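Long-range contact in alginate lyase (Chitinophaga sp. MD30, PDB 6KCW), which cleaves alginate as a family 36 polysaccharide lyase, probably by beta-elimination: residues I2-I8 and D26-A30. Residues are numbered along the deposited sequence; the frame is centred on the assembly and turned at random.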
loop_
_atom_site.group_PDB
_atom_site.type_symbol
_atom_site.label_atom_id
_atom_site.label_comp_id
_atom_site.label_asym_id
_atom_site.label_seq_id
_atom_site.Cartn_x
_atom_site.Cartn_y
_atom_site.Cartn_z
ATOM N N ILE A 2 8.021 -17.749 3.063
ATOM C CA ILE A 2 7.751 -16.764 2.022
ATOM C C ILE A 2 6.420 -17.137 1.386
ATOM O O ILE A 2 6.399 -17.866 0.379
ATOM C CB ILE A 2 8.869 -16.727 0.974
ATOM C CG1 ILE A 2 10.223 -16.691 1.665
ATOM C CG2 ILE A 2 8.711 -15.525 0.060
ATOM C CD1 ILE A 2 11.368 -16.625 0.690
ATOM N N PRO A 3 5.302 -16.643 1.912
ATOM C CA PRO A 3 3.992 -17.098 1.428
ATOM C C PRO A 3 3.758 -16.740 -0.030
ATOM O O PRO A 3 4.303 -15.765 -0.554
ATOM C CB PRO A 3 3.011 -16.352 2.336
ATOM C CG PRO A 3 3.738 -15.085 2.680
ATOM C CD PRO A 3 5.188 -15.479 2.811
ATOM N N SER A 4 2.939 -17.562 -0.689
ATOM C CA SER A 4 2.314 -17.176 -1.946
ATOM C C SER A 4 0.832 -16.868 -1.792
ATOM O O SER A 4 0.241 -16.293 -2.708
ATOM C CB SER A 4 2.516 -18.254 -3.025
ATOM O OG SER A 4 2.307 -19.549 -2.516
ATOM N N SER A 5 0.228 -17.206 -0.655
ATOM C CA SER A 5 -1.120 -16.774 -0.329
ATOM C C SER A 5 -1.211 -16.482 1.166
ATOM O O SER A 5 -0.482 -17.056 1.981
ATOM C CB SER A 5 -2.163 -17.822 -0.716
ATOM O OG SER A 5 -1.949 -19.023 0.001
ATOM N N LEU A 6 -2.111 -15.573 1.518
ATOM C CA LEU A 6 -2.324 -15.232 2.913
ATOM C C LEU A 6 -3.795 -14.921 3.105
ATOM O O LEU A 6 -4.445 -14.370 2.214
ATOM C CB LEU A 6 -1.486 -14.024 3.363
ATOM C CG LEU A 6 0.025 -14.146 3.539
ATOM C CD1 LEU A 6 0.581 -12.785 3.912
ATOM C CD2 LEU A 6 0.391 -15.182 4.590
ATOM N N SER A 7 -4.304 -15.253 4.286
ATOM C CA SER A 7 -5.674 -14.911 4.647
ATOM C C SER A 7 -5.666 -14.603 6.136
ATOM O O SER A 7 -5.470 -15.500 6.963
ATOM C CB SER A 7 -6.637 -16.041 4.311
ATOM O OG SER A 7 -7.663 -15.558 3.468
ATOM N N ILE A 8 -5.846 -13.332 6.470
ATOM C CA ILE A 8 -5.656 -12.846 7.825
ATOM C C ILE A 8 -6.800 -11.882 8.100
ATOM O O ILE A 8 -6.883 -10.822 7.473
ATOM C CB ILE A 8 -4.294 -12.148 8.013
ATOM C CG1 ILE A 8 -3.162 -12.969 7.378
ATOM C CG2 ILE A 8 -4.001 -11.943 9.495
ATOM C CD1 ILE A 8 -1.818 -12.249 7.264
ATOM N N ASP A 26 1.935 -14.513 11.117
ATOM C CA ASP A 26 0.779 -14.458 10.222
ATOM C C ASP A 26 1.181 -14.189 8.777
ATOM O O ASP A 26 0.634 -14.798 7.850
ATOM C CB ASP A 26 -0.185 -13.377 10.698
ATOM C CG ASP A 26 -0.807 -13.714 12.019
ATOM O OD1 ASP A 26 -1.203 -14.886 12.164
ATOM O OD2 ASP A 26 -0.890 -12.829 12.903
ATOM N N PHE A 27 2.095 -13.270 8.591
ATOM C CA PHE A 27 2.529 -12.884 7.285
ATOM C C PHE A 27 3.644 -13.753 6.786
ATOM O O PHE A 27 3.886 -13.804 5.622
ATOM C CB PHE A 27 3.006 -11.453 7.325
ATOM C CG PHE A 27 1.918 -10.453 7.510
ATOM C CD1 PHE A 27 1.294 -9.902 6.436
ATOM C CD2 PHE A 27 1.567 -10.028 8.747
ATOM C CE1 PHE A 27 0.319 -8.980 6.591
ATOM C CE2 PHE A 27 0.591 -9.110 8.918
ATOM C CZ PHE A 27 -0.035 -8.578 7.836
ATOM N N GLY A 28 4.336 -14.431 7.671
ATOM C CA GLY A 28 5.437 -15.278 7.267
ATOM C C GLY A 28 6.726 -14.546 7.486
ATOM O O GLY A 28 7.685 -15.097 7.902
ATOM N N ASN A 29 6.726 -13.268 7.202
ATOM C CA ASN A 29 7.878 -12.447 7.414
ATOM C C ASN A 29 7.408 -11.013 7.448
ATOM O O ASN A 29 6.437 -10.714 6.826
ATOM C CB ASN A 29 8.987 -12.731 6.392
ATOM C CG ASN A 29 8.631 -12.317 5.000
ATOM O OD1 ASN A 29 8.805 -11.188 4.634
ATOM N ND2 ASN A 29 8.165 -13.244 4.217
ATOM N N ALA A 30 8.088 -10.155 8.202
ATOM C CA ALA A 30 7.745 -8.734 8.362
ATOM C C ALA A 30 8.933 -8.046 8.982
ATOM O O ALA A 30 9.021 -7.960 10.182
ATOM C CB ALA A 30 6.554 -8.597 9.275
#
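I8, L6 and P3, all on the inward side of the N-terminal segment 2-8, rest on the C-terminal end of helix 20-27, packing this short helix onto an antiparallel sheet of the lyase's concanavalin-like fold. Strand 5-8 pairs with strand 228-241, and L235 of that strand also touches the F27 ring. At the I8 end of the contact is a CH-pi interaction: the CD1 methyl of I8 sits over the centre of one ring face, 3.9 Å from the F27 centroid and only 9° off the ring normal. I8 reaches there because CG1 lies anti to its own carbonyl carbon (chi1 -45°) and CD1 continues the chain in extended form (chi2 169°). L6 approaches the same ring obliquely, its CD1 3.9 Å from CD1 of F27, while its other methyl, CD2, lies 3.3 Å from O of D26. Further along, CG of P3 comes within 3.2 Å of O of F27. G28 is the first residue past the helix, with positive phi; a CB there would crowd CD of P3 and jam against O of F27. OD2 of D26 bonds to the hydroxyls of Y13 and Y18; ND2 of N29 donates to A1 O, and its OD1 accepts from D65 N. With an alanine in place of F27 the ring is gone, and the I8 methyl and L6 CD1 would probably lose their shared aromatic partner, leaving a gap between strand and helix. No hydrogen bond joins the two segments: side-chain carbons pack by van der Waals contact against the ring and the helix-end carbonyls, with polar links made to residues outside both segments.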